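Long-range contacts in pectate lyase (Bacillus subtilis, PDB 5AMV), which cleaves polygalacturonate by calcium-dependent beta-elimination, leaving oligosaccharides with an unsaturated galacturonosyl group at their non-reducing ends: residues Q182-T187 with H221-T226; F201-R206 with H243-S248. All coordinates share one frame; numbering follows the deposited sequence. Where two conformers were deposited one is given.

Contact 1: Q182-T187 with H221-T226; sequences QYDNIT and HHDGQT. With CA (calcium ion), chain C.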
ATOM      1  N   GLN A 182      -7.868   5.538   8.196  1.00  9.58           N
ATOM      2  CA  GLN A 182      -8.536   4.442   7.492  1.00 11.30           C
ATOM      3  C   GLN A 182      -8.123   4.224   6.042  1.00 11.10           C
ATOM      4  O   GLN A 182      -8.478   3.161   5.497  1.00 13.16           O
ATOM      5  CB  GLN A 182     -10.063   4.622   7.517  1.00 11.79           C
ATOM      6  CG  GLN A 182     -10.696   4.298   8.861  1.00 20.55           C
ATOM      7  CD  GLN A 182     -10.451   2.846   9.297  1.00 28.39           C
ATOM      8  OE1 GLN A 182     -10.858   1.896   8.605  1.00 33.18           O
ATOM      9  NE2 GLN A 182      -9.794   2.674  10.449  1.00 27.30           N
ATOM     10  N   TYR A 183      -7.471   5.198   5.389  1.00  8.96           N
ATOM     11  CA  TYR A 183      -7.361   5.096   3.917  1.00  7.35           C
ATOM     12  C   TYR A 183      -5.979   4.759   3.480  1.00  7.99           C
ATOM     13  O   TYR A 183      -5.021   5.405   3.894  1.00  9.77           O
ATOM     14  CB  TYR A 183      -7.830   6.398   3.191  1.00  6.82           C
ATOM     15  CG  TYR A 183      -9.149   6.836   3.741  1.00  6.10           C
ATOM     16  CD1 TYR A 183     -10.248   5.976   3.695  1.00  7.41           C
ATOM     17  CD2 TYR A 183      -9.281   8.076   4.385  1.00  6.13           C
ATOM     18  CE1 TYR A 183     -11.448   6.328   4.283  1.00  6.82           C
ATOM     19  CE2 TYR A 183     -10.482   8.447   4.962  1.00  9.15           C
ATOM     20  CZ  TYR A 183     -11.553   7.595   4.910  1.00  4.31           C
ATOM     21  OH  TYR A 183     -12.721   7.942   5.557  1.00  6.30           O
ATOM     22  N   ASP A 184      -5.901   3.763   2.609  1.00  6.40           N
ATOM     23  CA  ASP A 184      -4.663   3.471   1.891  1.00  6.15           C
ATOM     24  C   ASP A 184      -4.860   4.017   0.467  1.00  6.71           C
ATOM     25  O   ASP A 184      -5.993   4.355   0.087  1.00  7.37           O
ATOM     26  CB  ASP A 184      -4.509   1.953   1.794  1.00  6.33           C
ATOM     27  CG  ASP A 184      -4.581   1.242   3.127  1.00  8.45           C
ATOM     28  OD1 ASP A 184      -4.095   1.745   4.159  1.00 11.08           O
ATOM     29  OD2 ASP A 184      -5.068   0.081   3.159  1.00 10.47           O
ATOM     30  N   ASN A 185      -3.808   4.028  -0.372  1.00  4.98           N
ATOM     31  CA  ASN A 185      -4.046   4.292  -1.806  1.00  5.58           C
ATOM     32  C   ASN A 185      -4.756   3.090  -2.457  1.00  5.53           C
ATOM     33  O   ASN A 185      -5.742   3.267  -3.179  1.00  6.19           O
ATOM     34  CB  ASN A 185      -2.725   4.619  -2.526  1.00  5.80           C
ATOM     35  CG  ASN A 185      -1.950   5.678  -1.793  1.00  6.64           C
ATOM     36  OD1 ASN A 185      -0.872   5.392  -1.233  1.00  7.03           O
ATOM     37  ND2 ASN A 185      -2.472   6.929  -1.775  1.00  7.74           N
ATOM     38  N   ILE A 186      -4.275   1.877  -2.150  1.00  6.19           N
ATOM     39  CA  ILE A 186      -4.915   0.651  -2.641  1.00  6.31           C
ATOM     40  C   ILE A 186      -4.940  -0.367  -1.482  1.00  6.52           C
ATOM     41  O   ILE A 186      -3.900  -0.635  -0.854  1.00  6.69           O
ATOM     42  CB  ILE A 186      -4.138   0.020  -3.831  1.00  6.32           C
ATOM     43  CG1 ILE A 186      -4.065   0.993  -5.006  1.00  6.22           C
ATOM     44  CG2 ILE A 186      -4.793  -1.332  -4.271  1.00  7.60           C
ATOM     45  CD1 ILE A 186      -3.120   0.512  -6.128  1.00  6.05           C
ATOM     46  N   THR A 187      -6.146  -0.871  -1.192  1.00  7.96           N
ATOM     47  CA  THR A 187      -6.342  -1.840  -0.149  1.00  8.29           C
ATOM     48  C   THR A 187      -6.808  -3.143  -0.816  1.00  9.76           C
ATOM     49  O   THR A 187      -7.895  -3.186  -1.375  1.00 10.16           O
ATOM     50  CB  THR A 187      -7.455  -1.361   0.849  1.00  8.30           C
ATOM     51  OG1 THR A 187      -7.162  -0.050   1.373  1.00 10.92           O
ATOM     52  CG2 THR A 187      -7.584  -2.369   1.974  1.00  9.64           C
ATOM     53  N   HIS A 221      -2.697  11.059   9.669  1.00  6.59           N
ATOM     54  CA  HIS A 221      -3.777  11.174   8.670  1.00  6.08           C
ATOM     55  C   HIS A 221      -3.690  10.150   7.551  1.00  6.17           C
ATOM     56  O   HIS A 221      -4.629  10.032   6.747  1.00  7.88           O
ATOM     57  CB  HIS A 221      -3.764  12.569   8.037  1.00  6.67           C
ATOM     58  CG  HIS A 221      -4.054  13.662   9.009  1.00  5.89           C
ATOM     59  ND1 HIS A 221      -5.332  13.930   9.446  1.00  8.31           N
ATOM     60  CD2 HIS A 221      -3.243  14.567   9.624  1.00  7.97           C
ATOM     61  CE1 HIS A 221      -5.303  14.937  10.305  1.00  6.25           C
ATOM     62  NE2 HIS A 221      -4.044  15.341  10.438  1.00  7.93           N
ATOM     63  N   HIS A 222      -2.539   9.490   7.420  1.00  7.43           N
ATOM     64  CA  HIS A 222      -2.400   8.440   6.398  1.00  7.61           C
ATOM     65  C   HIS A 222      -2.263   7.071   6.994  1.00  9.14           C
ATOM     66  O   HIS A 222      -1.821   6.925   8.143  1.00 12.41           O
ATOM     67  CB  HIS A 222      -1.107   8.692   5.605  1.00  8.42           C
ATOM     68  CG  HIS A 222      -1.096  10.009   4.915  1.00  6.76           C
ATOM     69  ND1 HIS A 222      -0.237  11.023   5.266  1.00  4.90           N
ATOM     70  CD2 HIS A 222      -1.866  10.496   3.914  1.00  5.64           C
ATOM     71  CE1 HIS A 222      -0.463  12.075   4.498  1.00  7.45           C
ATOM     72  NE2 HIS A 222      -1.434  11.775   3.660  1.00  6.40           N
ATOM     73  N   ASP A 223      -2.561   6.054   6.205  1.00  9.08           N
ATOM     74  CA  ASP A 223      -2.301   4.672   6.559  0.55  9.36           C
ATOM     75  C   ASP A 223      -1.282   4.071   5.563  1.00  9.11           C
ATOM     76  O   ASP A 223      -0.178   4.556   5.414  1.00  9.65           O
ATOM     77  CB  ASP A 223      -3.632   3.910   6.551  0.55  8.40           C
ATOM     78  CG  ASP A 223      -3.608   2.678   7.456  0.55 10.71           C
ATOM     79  OD1 ASP A 223      -3.129   2.779   8.605  0.55 11.27           O
ATOM     80  OD2 ASP A 223      -4.083   1.611   7.020  0.55 14.95           O
ATOM     81  N   GLY A 224      -1.699   3.012   4.877  1.00  9.26           N
ATOM     82  CA  GLY A 224      -0.821   2.335   3.875  1.00  8.08           C
ATOM     83  C   GLY A 224      -0.860   2.894   2.453  1.00  7.45           C
ATOM     84  O   GLY A 224      -1.610   3.828   2.156  1.00  7.63           O
ATOM     85  N   GLN A 225       0.014   2.348   1.601  1.00  6.27           N
ATOM     86  CA  GLN A 225       0.072   2.677   0.182  1.00  4.95           C
ATOM     87  C   GLN A 225      -0.572   1.524  -0.585  1.00  6.29           C
ATOM     88  O   GLN A 225      -1.583   1.725  -1.251  1.00  7.97           O
ATOM     89  CB  GLN A 225       1.536   2.911  -0.240  1.00  5.77           C
ATOM     90  CG  GLN A 225       2.084   4.070   0.581  1.00  6.36           C
ATOM     91  CD  GLN A 225       3.471   4.451   0.123  1.00  5.79           C
ATOM     92  OE1 GLN A 225       4.414   3.715   0.292  1.00  7.31           O
ATOM     93  NE2 GLN A 225       3.576   5.633  -0.480  1.00  7.02           N
ATOM     94  N   THR A 226       0.005   0.343  -0.479  1.00  5.79           N
ATOM     95  CA  THR A 226      -0.544  -0.863  -1.095  1.00  5.02           C
ATOM     96  C   THR A 226      -0.549  -1.955  -0.006  1.00  5.78           C
ATOM     97  O   THR A 226       0.477  -2.585   0.253  1.00  7.48           O
ATOM     98  CB  THR A 226       0.273  -1.312  -2.337  1.00  5.83           C
ATOM     99  OG1 THR A 226       1.674  -1.439  -1.983  1.00  6.72           O
ATOM    100  CG2 THR A 226       0.170  -0.282  -3.484  1.00  5.98           C
TER
HETATM  101 CA    CA C 401      -4.340  -0.187   5.431  0.50  8.66          CA
HETATM  102  O   HOH W   1      -6.486   0.591   5.966  1.00 13.89           O
HETATM  103  O   HOH W   2      -5.679   7.452   5.743  1.00  9.28           O
HETATM  104  O   HOH W   3      -2.219   6.518   2.971  1.00 13.60           O
HETATM  105  O   HOH W   4       1.053   7.148  -0.532  1.00  7.87           O
HETATM  106  O   HOH W   5      -3.348  -1.225   7.285  1.00 19.17           O
HETATM  107  O   HOH W   6      -5.146  -2.342   5.133  1.00 15.19           O
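The flat carboxylates of Asp184 and Asp223 meet here, and a calcium ion lies nearly in the plane of the first and out of the plane of the second. Asp184 chelates it with both oxygens, OD1 at 2.3 Å and OD2 at 2.4 Å from the metal, whereas Asp223, in the conformer described, reaches it through OD2 alone. There Asp184 OD1 and Asp223 OD2 come within 2.9 Å of each other, an approach of two acceptors that the shared cation presumably offsets. Asp184 OD1 is also gripped by Gly224 N at 2.8 Å, on its anti side, 32° out of the carboxylate plane, probably steadying its charge and fixing its turn. Asp223 CG stands anti to its backbone N (chi1 -155°), which carries the carboxylate toward the metal. Gly224 suits its place because a CB there would crowd Asp184 OD1.

The side chains of Asn185 and Gln225 lie side by side, their amide planes 56° apart; a water accepts from Gln225 NE2 and lies 2.7 Å from Asn185 OD1, and Gln225 OE1 bonds Ser248 OG. Ile186 N bonds Gln225 O at 2.8 Å, starting the parallel pairing of Ile186 with Thr226, whose side chains share a sheet face against Phe201. Three waters and Asp227 complete the calcium shell, the acidic site of a polysaccharide lyase family 1 enzyme, set on neighbouring coils of its parallel beta-helix.

Contact 2: F201-R206 with H243-S248; sequences FNDGSR and HDHDKS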
ATOM      1  N   PHE A 201       3.175   6.219  -5.582  1.00  6.52           N
ATOM      2  CA  PHE A 201       2.385   6.410  -4.353  1.00  6.57           C
ATOM      3  C   PHE A 201       3.131   7.398  -3.476  1.00  7.06           C
ATOM      4  O   PHE A 201       4.297   7.184  -3.174  1.00  5.87           O
ATOM      5  CB  PHE A 201       2.235   5.058  -3.615  1.00  6.52           C
ATOM      6  CG  PHE A 201       1.609   3.992  -4.447  1.00  6.86           C
ATOM      7  CD1 PHE A 201       0.222   3.863  -4.461  1.00  6.43           C
ATOM      8  CD2 PHE A 201       2.389   3.118  -5.238  1.00  6.73           C
ATOM      9  CE1 PHE A 201      -0.390   2.898  -5.242  1.00  5.45           C
ATOM     10  CE2 PHE A 201       1.785   2.129  -6.051  1.00  8.24           C
ATOM     11  CZ  PHE A 201       0.395   2.004  -6.055  1.00  6.65           C
ATOM     12  N   ASN A 202       2.465   8.484  -3.071  1.00  7.34           N
ATOM     13  CA  ASN A 202       3.092   9.469  -2.186  1.00  7.26           C
ATOM     14  C   ASN A 202       2.033  10.188  -1.354  1.00  7.74           C
ATOM     15  O   ASN A 202       0.844   9.938  -1.505  1.00  6.32           O
ATOM     16  CB  ASN A 202       3.974  10.466  -3.012  1.00  7.77           C
ATOM     17  CG  ASN A 202       3.171  11.186  -4.084  1.00  7.82           C
ATOM     18  OD1 ASN A 202       2.170  11.824  -3.768  1.00  9.12           O
ATOM     19  ND2 ASN A 202       3.579  11.073  -5.343  1.00  7.76           N
ATOM     20  N   ASP A 203       2.468  11.137  -0.538  1.00  6.44           N
ATOM     21  CA  ASP A 203       1.522  11.835   0.344  1.00  7.04           C
ATOM     22  C   ASP A 203       1.137  13.233  -0.176  1.00  7.69           C
ATOM     23  O   ASP A 203       0.661  14.065   0.596  1.00  8.82           O
ATOM     24  CB  ASP A 203       2.097  11.885   1.780  1.00  8.19           C
ATOM     25  CG  ASP A 203       1.995  10.543   2.482  1.00  7.90           C
ATOM     26  OD1 ASP A 203       1.327   9.602   1.939  1.00  9.04           O
ATOM     27  OD2 ASP A 203       2.577  10.427   3.584  1.00  6.97           O
ATOM     28  N   GLY A 204       1.354  13.492  -1.464  1.00  7.65           N
ATOM     29  CA  GLY A 204       0.913  14.723  -2.111  1.00  8.86           C
ATOM     30  C   GLY A 204       1.510  15.927  -1.411  1.00  9.53           C
ATOM     31  O   GLY A 204       2.707  15.932  -1.088  1.00  9.91           O
ATOM     32  N   SER A 205       0.651  16.911  -1.118  1.00 10.19           N
ATOM     33  CA  SER A 205       1.086  18.173  -0.529  1.00 10.39           C
ATOM     34  C   SER A 205       0.909  18.198   1.000  1.00  9.84           C
ATOM     35  O   SER A 205       1.061  19.253   1.623  1.00 11.11           O
ATOM     36  CB  SER A 205       0.307  19.328  -1.151  1.00 10.95           C
ATOM     37  OG  SER A 205      -1.069  19.217  -0.805  1.00 14.04           O
ATOM     38  N   ARG A 206       0.647  17.031   1.585  1.00  8.40           N
ATOM     39  CA  ARG A 206       0.342  16.939   3.018  1.00  9.40           C
ATOM     40  C   ARG A 206       1.263  15.926   3.734  1.00  9.64           C
ATOM     41  O   ARG A 206       0.806  14.918   4.309  1.00  8.77           O
ATOM     42  CB  ARG A 206      -1.152  16.643   3.244  1.00  9.45           C
ATOM     43  CG  ARG A 206      -2.003  17.888   2.892  1.00  8.04           C
ATOM     44  CD  ARG A 206      -3.456  17.787   3.347  1.00  9.95           C
ATOM     45  NE  ARG A 206      -4.276  16.889   2.508  1.00  8.05           N
ATOM     46  CZ  ARG A 206      -5.617  16.877   2.542  1.00  9.29           C
ATOM     47  NH1 ARG A 206      -6.261  17.675   3.388  1.00  6.27           N
ATOM     48  NH2 ARG A 206      -6.335  16.067   1.762  1.00  7.78           N
ATOM     49  N   HIS A 243       7.080   6.819  -2.460  1.00  7.95           N
ATOM     50  CA  HIS A 243       7.956   7.863  -1.921  1.00  8.09           C
ATOM     51  C   HIS A 243       7.297   8.799  -0.931  1.00  8.50           C
ATOM     52  O   HIS A 243       6.106   9.073  -1.051  1.00  7.94           O
ATOM     53  CB  HIS A 243       8.795   8.603  -2.965  1.00 10.45           C
ATOM     54  CG  HIS A 243       8.013   9.464  -3.900  1.00 11.95           C
ATOM     55  ND1 HIS A 243       7.797  10.804  -3.655  1.00 14.88           N
ATOM     56  CD2 HIS A 243       7.479   9.217  -5.120  1.00 13.52           C
ATOM     57  CE1 HIS A 243       7.115  11.336  -4.654  1.00 15.42           C
ATOM     58  NE2 HIS A 243       6.925  10.399  -5.568  1.00 13.53           N
ATOM     59  N   ASP A 244       8.084   9.230   0.055  1.00  7.64           N
ATOM     60  CA  ASP A 244       7.666  10.286   1.021  1.00  8.63           C
ATOM     61  C   ASP A 244       6.365   9.860   1.705  1.00  7.89           C
ATOM     62  O   ASP A 244       5.283  10.446   1.509  1.00  8.17           O
ATOM     63  CB  ASP A 244       7.549  11.641   0.292  1.00 10.81           C
ATOM     64  CG  ASP A 244       8.862  12.046  -0.293  1.00 13.92           C
ATOM     65  OD1 ASP A 244       9.829  12.280   0.468  1.00 17.19           O
ATOM     66  OD2 ASP A 244       8.968  12.033  -1.527  1.00 19.76           O
ATOM     67  N   HIS A 245       6.483   8.792   2.506  1.00  5.92           N
ATOM     68  CA  HIS A 245       5.328   8.199   3.171  1.00  6.25           C
ATOM     69  C   HIS A 245       5.851   7.346   4.345  1.00  5.58           C
ATOM     70  O   HIS A 245       7.006   6.889   4.309  1.00  6.26           O
ATOM     71  CB  HIS A 245       4.527   7.348   2.145  1.00  7.20           C
ATOM     72  CG  HIS A 245       3.332   6.665   2.739  1.00  7.06           C
ATOM     73  ND1 HIS A 245       2.069   7.225   2.754  1.00  6.64           N
ATOM     74  CD2 HIS A 245       3.225   5.490   3.402  1.00  6.09           C
ATOM     75  CE1 HIS A 245       1.235   6.418   3.381  1.00  7.11           C
ATOM     76  NE2 HIS A 245       1.905   5.357   3.788  1.00  7.66           N
ATOM     77  N   ASP A 246       5.048   7.178   5.394  1.00  6.28           N
ATOM     78  CA  ASP A 246       5.488   6.430   6.567  1.00  6.23           C
ATOM     79  C   ASP A 246       5.345   4.912   6.376  1.00  7.21           C
ATOM     80  O   ASP A 246       6.323   4.254   6.059  1.00  7.84           O
ATOM     81  CB  ASP A 246       4.748   7.024   7.787  1.00  6.76           C
ATOM     82  CG  ASP A 246       5.159   6.390   9.120  1.00 10.39           C
ATOM     83  OD1 ASP A 246       5.915   5.423   9.166  1.00  9.18           O
ATOM     84  OD2 ASP A 246       4.596   6.863  10.132  1.00 18.08           O
ATOM     85  N   LYS A 247       4.123   4.369   6.481  1.00  6.36           N
ATOM     86  CA  LYS A 247       3.898   2.908   6.403  1.00  7.85           C
ATOM     87  C   LYS A 247       3.482   2.466   5.008  1.00  6.95           C
ATOM     88  O   LYS A 247       2.345   2.691   4.571  1.00  7.95           O
ATOM     89  CB  LYS A 247       2.824   2.546   7.411  1.00  8.72           C
ATOM     90  CG  LYS A 247       3.327   2.804   8.862  1.00 12.27           C
ATOM     91  CD  LYS A 247       2.273   2.486   9.920  1.00 21.42           C
ATOM     92  CE  LYS A 247       1.397   3.652  10.259  1.00 26.94           C
ATOM     93  NZ  LYS A 247       0.940   3.490  11.703  1.00 27.78           N
ATOM     94  N   SER A 248       4.402   1.847   4.285  1.00  6.72           N
ATOM     95  CA  SER A 248       4.111   1.576   2.865  1.00  6.68           C
ATOM     96  C   SER A 248       3.166   0.425   2.568  1.00  7.75           C
ATOM     97  O   SER A 248       2.154   0.601   1.896  1.00  7.31           O
ATOM     98  CB  SER A 248       5.399   1.285   2.127  1.00  6.33           C
ATOM     99  OG  SER A 248       5.130   0.918   0.792  1.00  6.94           O
TER
HETATM  100  O   HOH W   7       4.725  12.838  -0.242  0.50  6.51           O
HETATM  101  O   HOH W   8       2.496   8.622   5.647  1.00  6.82           O
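Neighbouring coils of the parallel beta-helix meet where strand 200-202 runs into a turn and strand 235-245 bends toward strand 247-251. The pairing is held by His243 N, which donates to Phe201 O at 2.9 Å in a nearly straight bond. Beside it the side chains of Asn202 and His243 point the same way, and Asn202 CB sits over one face of the imidazole, 3.8 Å from the ring centroid, as a CH-pi contact. Asparagine suits this place through its amide: CG lies between the backbone N and the carbonyl carbon (chi1 58°), where OD1 accepts from Gly204 N in an Asx turn while ND2 donates to Glu158. Gly204, with its positive phi, fits the type II' turn from Asp203 to Arg206. His243 ND1 carries a proton that it donates to Asp244 OD2 at 2.7 Å.

The second link is Asp203 with His245. The two side chains cross at about a right angle, and Asp203 OD1 accepts from His245 ND1 at 2.6 Å, in the ring plane and on the syn side of the carboxylate. One water bridges Asp203 OD2 to Asp246 N, and another joins Asp203 N to Asp244 O. On its far side His245 NE2 makes a weak bond to Lys247 O. The His245 ring thus links the Asp203 carboxylate to the Lys247 carbonyl, bonds that fix its rotation; with both nitrogens acting as donors, it is consistent with a doubly protonated imidazole whose positive charge the Asp203 carboxylate would favour.

In the fold
From the N terminus the chain first passes 182-187, entering strand 186-189, then rounds the coil through strand 200-202 to 201-206. A coil later it reaches 221-226, closing contact 1, and continues along strand 235-245 to 243-248, closing contact 2. The two loops therefore cross, each beginning or ending inside the other, as successive coils of a solenoid do. Contact 1 ties the strands 186-189 and 226-229 at the calcium site, and contact 2 ties 200-202 to 235-245. They also meet directly: Ser248 O lies 2.8 Å from Gln225 N, a probable hydrogen bond. Asp246 of contact 2 bonds Gln278 of the glycan pocket.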